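Local coordinates for protein 2-oxoadipate dioxygenase/decarboxylase (Pseudomonas putida, PDB 6W1G) that catalyses the iron(II)-dependent decarboxylation and hydroxylation of 2-oxoadipate to D-2-hydroxyglutarate in D-lysine catabolism, at residues A85-Y99 with P107-Q119. Numbering follows the deposited sequence.
Sequences ARLFAVMGMQPVGYY and PVHSTAFRAVHEQ
Gly-97 and Tyr-98 together face Thr-111 in a beta bulge, where the antiparallel register between strands 94-99 and 108-114 slips by one residue, and Thr-111 OG1 donates to Gly-97 O at 2.8 Å, a side-chain bond within the bulge. The torsion that sets OG1 anti to the Thr-111 nitrogen (chi1 -170°) swings the hydroxyl toward this carbonyl. Positive phi favours glycine at Gly-97, and a CB there would be crowded by Tyr-99 CE1. Ladder pairing runs on both sides of the slip, through Val-96 with Ala-112 and Tyr-99 with Ser-110. Tyr-98, the second bulge residue, sends its ring back to His-109: OH is hydrogen-bonded to ND1 at 2.8 Å, each atom lying in the plane of the other's ring, with the rings rim to rim at 68°. A water joins Tyr-99 O to Ser-110 OG, which also bonds Ser-131.

At the other end Phe-113 illustrates how one aromatic ties a hairpin to helix 78-90. Phe-88 CD2 sits over one face of the Phe-113 ring, toward the rim and 3.4 Å from CD1 of Phe-113, the planes inclined at 41°; CE2 of Phe-113 reaches Ala-85 CB at 3.6 Å and Pro-95 CB at 3.7 Å. With an alanine here, Phe-88, Ala-85 and Pro-95 would probably lose their shared partner and a gap would open between helix and sheet. A Schellman motif at Gly-92 ends the helix. On the sheet's other face, Val-96 CG2 lies over the guanidinium of Arg-114, whose NE salt-bridges Asp-398. Tyr-99, on that face, borders the substrate site: its side chain lies about 4 Å from that of Val-402, which binds 2-oxoadipate, and its hydroxyl bonds Phe-399.

Strand 94-100 is outermost in the five-stranded mixed sheet, strand 127-133 flanks 108-114, and helices 424-433 and 440-458 pack against Pro-95 and Val-96 respectively.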
loop_
_atom_site.group_PDB
_atom_site.type_symbol
_atom_site.label_atom_id
_atom_site.label_comp_id
_atom_site.label_asym_id
_atom_site.label_seq_id
_atom_site.Cartn_x
_atom_site.Cartn_y
_atom_site.Cartn_z
ATOM N N ALA A 85 -7.081 13.811 -4.199
ATOM C CA ALA A 85 -7.989 13.228 -3.226
ATOM C C ALA A 85 -9.396 13.146 -3.773
ATOM O O ALA A 85 -10.108 12.159 -3.553
ATOM C CB ALA A 85 -7.964 14.043 -1.947
ATOM N N ARG A 86 -9.841 14.194 -4.486
ATOM C CA ARG A 86 -11.175 14.170 -5.090
ATOM C C ARG A 86 -11.286 13.107 -6.173
ATOM O O ARG A 86 -12.308 12.450 -6.318
ATOM C CB ARG A 86 -11.535 15.543 -5.660
ATOM C CG ARG A 86 -11.646 16.609 -4.602
ATOM C CD ARG A 86 -11.787 17.989 -5.258
ATOM N NE ARG A 86 -12.997 18.085 -6.068
ATOM C CZ ARG A 86 -13.066 18.614 -7.276
ATOM N NH1 ARG A 86 -11.981 19.120 -7.867
ATOM N NH2 ARG A 86 -14.236 18.618 -7.907
ATOM N N LEU A 87 -10.233 12.958 -6.987
ATOM C CA LEU A 87 -10.175 11.917 -7.998
ATOM C C LEU A 87 -10.326 10.537 -7.371
ATOM O O LEU A 87 -11.131 9.708 -7.823
ATOM C CB LEU A 87 -8.844 12.044 -8.755
ATOM C CG LEU A 87 -8.629 11.166 -9.975
ATOM C CD1 LEU A 87 -7.659 11.828 -10.963
ATOM C CD2 LEU A 87 -8.138 9.796 -9.578
ATOM N N PHE A 88 -9.546 10.277 -6.327
ATOM C CA PHE A 88 -9.604 8.976 -5.688
ATOM C C PHE A 88 -10.910 8.740 -4.938
ATOM O O PHE A 88 -11.342 7.589 -4.831
ATOM C CB PHE A 88 -8.380 8.798 -4.778
ATOM C CG PHE A 88 -7.077 8.624 -5.491
ATOM C CD1 PHE A 88 -6.969 7.800 -6.567
ATOM C CD2 PHE A 88 -5.939 9.267 -5.026
ATOM C CE1 PHE A 88 -5.744 7.626 -7.196
ATOM C CE2 PHE A 88 -4.759 9.100 -5.652
ATOM C CZ PHE A 88 -4.663 8.297 -6.739
ATOM N N ALA A 89 -11.559 9.790 -4.477
ATOM C CA ALA A 89 -12.842 9.624 -3.811
ATOM C C ALA A 89 -13.913 9.094 -4.761
ATOM O O ALA A 89 -14.808 8.377 -4.317
ATOM C CB ALA A 89 -13.285 10.956 -3.178
ATOM N N VAL A 90 -13.814 9.380 -6.063
ATOM C CA VAL A 90 -14.736 8.794 -7.047
ATOM C C VAL A 90 -14.697 7.283 -6.966
ATOM O O VAL A 90 -15.687 6.590 -7.213
ATOM C CB VAL A 90 -14.382 9.283 -8.476
ATOM C CG1 VAL A 90 -15.225 8.554 -9.508
ATOM C CG2 VAL A 90 -14.583 10.782 -8.549
ATOM N N MET A 91 -13.522 6.741 -6.644
ATOM C CA MET A 91 -13.278 5.306 -6.551
ATOM C C MET A 91 -13.313 4.785 -5.124
ATOM O O MET A 91 -12.757 3.711 -4.852
ATOM C CB MET A 91 -11.943 4.992 -7.209
ATOM C CG MET A 91 -11.947 5.378 -8.656
ATOM S SD MET A 91 -10.486 4.938 -9.565
ATOM C CE MET A 91 -9.404 5.985 -8.910
ATOM N N GLY A 92 -13.937 5.521 -4.203
ATOM C CA GLY A 92 -14.086 5.009 -2.874
ATOM C C GLY A 92 -12.801 4.947 -2.074
ATOM O O GLY A 92 -12.731 4.177 -1.105
ATOM N N MET A 93 -11.792 5.730 -2.459
ATOM C CA MET A 93 -10.494 5.686 -1.802
ATOM C C MET A 93 -10.344 6.927 -0.966
ATOM O O MET A 93 -10.499 8.036 -1.504
ATOM C CB MET A 93 -9.402 5.612 -2.871
ATOM C CG MET A 93 -9.480 4.327 -3.663
ATOM S SD MET A 93 -8.559 4.337 -5.239
ATOM C CE MET A 93 -6.929 4.220 -4.560
ATOM N N GLN A 94 -10.048 6.810 0.266
ATOM C CA GLN A 94 -9.874 7.861 1.242
ATOM C C GLN A 94 -8.438 7.918 1.711
ATOM O O GLN A 94 -7.759 6.896 1.723
ATOM C CB GLN A 94 -10.784 7.653 2.444
ATOM C CG GLN A 94 -12.216 7.548 2.060
ATOM C CD GLN A 94 -13.081 7.242 3.264
ATOM O OE1 GLN A 94 -12.987 7.918 4.297
ATOM N NE2 GLN A 94 -13.918 6.208 3.155
ATOM N N PRO A 95 -7.953 9.081 2.172
ATOM C CA PRO A 95 -6.560 9.159 2.662
ATOM C C PRO A 95 -6.417 8.533 4.037
ATOM O O PRO A 95 -7.130 8.932 4.970
ATOM C CB PRO A 95 -6.294 10.667 2.705
ATOM C CG PRO A 95 -7.685 11.253 2.893
ATOM C CD PRO A 95 -8.639 10.397 2.158
ATOM N N VAL A 96 -5.519 7.572 4.155
ATOM C CA VAL A 96 -5.300 6.844 5.401
ATOM C C VAL A 96 -3.824 6.943 5.745
ATOM O O VAL A 96 -2.962 6.621 4.919
ATOM C CB VAL A 96 -5.727 5.368 5.276
ATOM C CG1 VAL A 96 -5.479 4.662 6.593
ATOM C CG2 VAL A 96 -7.168 5.274 4.835
ATOM N N GLY A 97 -3.533 7.339 6.988
ATOM C CA GLY A 97 -2.183 7.376 7.478
ATOM C C GLY A 97 -1.390 8.580 7.046
ATOM O O GLY A 97 -1.778 9.342 6.161
ATOM N N TYR A 98 -0.243 8.765 7.690
ATOM C CA TYR A 98 0.644 9.880 7.394
ATOM C C TYR A 98 2.076 9.414 7.609
ATOM O O TYR A 98 2.415 8.823 8.637
ATOM C CB TYR A 98 0.327 11.076 8.311
ATOM C CG TYR A 98 1.313 12.197 8.122
ATOM C CD1 TYR A 98 1.387 12.899 6.919
ATOM C CD2 TYR A 98 2.207 12.540 9.118
ATOM C CE1 TYR A 98 2.300 13.891 6.708
ATOM C CE2 TYR A 98 3.126 13.550 8.919
ATOM C CZ TYR A 98 3.168 14.236 7.728
ATOM O OH TYR A 98 4.109 15.241 7.588
ATOM N N TYR A 99 2.909 9.647 6.594
ATOM C CA TYR A 99 4.281 9.151 6.543
ATOM C C TYR A 99 5.170 10.342 6.229
ATOM O O TYR A 99 5.099 10.885 5.128
ATOM C CB TYR A 99 4.457 8.098 5.459
ATOM C CG TYR A 99 3.477 6.939 5.564
ATOM C CD1 TYR A 99 2.181 7.058 5.050
ATOM C CD2 TYR A 99 3.821 5.744 6.163
ATOM C CE1 TYR A 99 1.274 6.024 5.150
ATOM C CE2 TYR A 99 2.924 4.717 6.269
ATOM C CZ TYR A 99 1.668 4.847 5.762
ATOM O OH TYR A 99 0.786 3.793 5.897
ATOM N N PRO A 107 12.704 14.885 0.883
ATOM C CA PRO A 107 11.794 16.042 1.012
ATOM C C PRO A 107 10.356 15.752 0.565
ATOM O O PRO A 107 9.793 16.447 -0.285
ATOM C CB PRO A 107 12.484 17.088 0.125
ATOM C CG PRO A 107 13.099 16.277 -0.963
ATOM C CD PRO A 107 13.626 15.040 -0.258
ATOM N N VAL A 108 9.741 14.733 1.176
ATOM C CA VAL A 108 8.354 14.393 0.910
ATOM C C VAL A 108 7.636 14.030 2.212
ATOM O O VAL A 108 8.247 13.619 3.202
ATOM C CB VAL A 108 8.156 13.220 -0.093
ATOM C CG1 VAL A 108 8.734 13.517 -1.484
ATOM C CG2 VAL A 108 8.729 11.923 0.468
ATOM N N HIS A 109 6.302 14.144 2.171
ATOM C CA HIS A 109 5.432 13.498 3.157
ATOM C C HIS A 109 4.218 12.969 2.408
ATOM O O HIS A 109 3.890 13.472 1.324
ATOM C CB HIS A 109 5.105 14.370 4.374
ATOM C CG HIS A 109 4.595 15.733 4.104
ATOM N ND1 HIS A 109 4.187 16.523 5.151
ATOM C CD2 HIS A 109 4.454 16.473 2.982
ATOM C CE1 HIS A 109 3.849 17.715 4.685
ATOM N NE2 HIS A 109 4.001 17.713 3.377
ATOM N N SER A 110 3.563 11.954 2.986
ATOM C CA SER A 110 2.696 11.107 2.184
ATOM C C SER A 110 1.528 10.556 2.980
ATOM O O SER A 110 1.522 10.502 4.216
ATOM C CB SER A 110 3.496 9.896 1.668
ATOM O OG SER A 110 4.734 10.308 1.160
ATOM N N THR A 111 0.526 10.103 2.211
ATOM C CA THR A 111 -0.595 9.321 2.725
ATOM C C THR A 111 -0.860 8.211 1.732
ATOM O O THR A 111 -0.278 8.194 0.655
ATOM C CB THR A 111 -1.843 10.194 2.912
ATOM O OG1 THR A 111 -2.855 9.469 3.626
ATOM C CG2 THR A 111 -2.436 10.651 1.626
ATOM N N ALA A 112 -1.739 7.276 2.074
ATOM C CA ALA A 112 -2.178 6.292 1.095
ATOM C C ALA A 112 -3.692 6.392 0.922
ATOM O O ALA A 112 -4.435 6.366 1.898
ATOM C CB ALA A 112 -1.811 4.876 1.473
ATOM N N PHE A 113 -4.133 6.452 -0.315
ATOM C CA PHE A 113 -5.554 6.449 -0.622
ATOM C C PHE A 113 -5.998 4.997 -0.794
ATOM O O PHE A 113 -5.390 4.257 -1.584
ATOM C CB PHE A 113 -5.848 7.280 -1.877
ATOM C CG PHE A 113 -5.580 8.739 -1.670
ATOM C CD1 PHE A 113 -4.354 9.303 -2.010
ATOM C CD2 PHE A 113 -6.568 9.573 -1.179
ATOM C CE1 PHE A 113 -4.139 10.666 -1.840
ATOM C CE2 PHE A 113 -6.345 10.909 -1.017
ATOM C CZ PHE A 113 -5.116 11.456 -1.350
ATOM N N ARG A 114 -7.054 4.604 -0.085
ATOM C CA ARG A 114 -7.538 3.243 -0.116
ATOM C C ARG A 114 -8.969 3.213 0.388
ATOM O O ARG A 114 -9.428 4.138 1.065
ATOM C CB ARG A 114 -6.670 2.264 0.695
ATOM C CG ARG A 114 -6.596 2.578 2.182
ATOM C CD ARG A 114 -5.904 1.438 2.884
ATOM N NE ARG A 114 -5.811 1.521 4.331
ATOM C CZ ARG A 114 -6.693 0.979 5.184
ATOM N NH1 ARG A 114 -7.836 0.481 4.771
ATOM N NH2 ARG A 114 -6.384 0.907 6.474
ATOM N N ALA A 115 -9.684 2.122 0.094
ATOM C CA ALA A 115 -10.951 1.846 0.750
ATOM C C ALA A 115 -10.659 1.431 2.186
ATOM O O ALA A 115 -9.554 1.071 2.566
ATOM C CB ALA A 115 -11.672 0.763 0.001
ATOM N N VAL A 116 -11.697 1.492 3.006
ATOM C CA VAL A 116 -11.524 1.363 4.452
ATOM C C VAL A 116 -12.256 0.186 5.091
ATOM O O VAL A 116 -11.900 -0.224 6.210
ATOM C CB VAL A 116 -11.836 2.680 5.180
ATOM C CG1 VAL A 116 -10.933 3.820 4.652
ATOM C CG2 VAL A 116 -13.316 2.987 5.127
ATOM N N HIS A 117 -13.248 -0.372 4.450
ATOM C CA HIS A 117 -14.115 -1.383 5.027
ATOM C C HIS A 117 -13.751 -2.703 4.360
ATOM O O HIS A 117 -13.533 -2.724 3.136
ATOM C CB HIS A 117 -15.548 -1.005 4.746
ATOM C CG HIS A 117 -16.574 -1.876 5.342
ATOM N ND1 HIS A 117 -16.831 -3.154 4.891
ATOM C CD2 HIS A 117 -17.509 -1.616 6.287
ATOM C CE1 HIS A 117 -17.878 -3.637 5.533
ATOM N NE2 HIS A 117 -18.312 -2.720 6.383
ATOM N N GLU A 118 -13.727 -3.782 5.136
ATOM C CA GLU A 118 -13.349 -5.087 4.599
ATOM C C GLU A 118 -14.150 -5.525 3.395
ATOM O O GLU A 118 -13.600 -6.204 2.526
ATOM C CB GLU A 118 -13.429 -6.160 5.687
ATOM C CG GLU A 118 -14.792 -6.320 6.368
ATOM C CD GLU A 118 -15.084 -5.314 7.482
ATOM O OE1 GLU A 118 -14.269 -4.443 7.779
ATOM O OE2 GLU A 118 -16.198 -5.373 8.054
ATOM N N GLN A 119 -15.434 -5.189 3.305
ATOM C CA GLN A 119 -16.193 -5.627 2.140
ATOM C C GLN A 119 -15.771 -4.844 0.898
ATOM O O GLN A 119 -15.707 -5.389 -0.195
ATOM C CB GLN A 119 -17.688 -5.481 2.365
ATOM C CG GLN A 119 -18.538 -5.925 1.147
ATOM C CD GLN A 119 -18.148 -7.295 0.547
ATOM O OE1 GLN A 119 -17.883 -8.250 1.277
ATOM N NE2 GLN A 119 -18.132 -7.386 -0.802
HETATM O O HOH W 1 6.646 9.796 2.884
#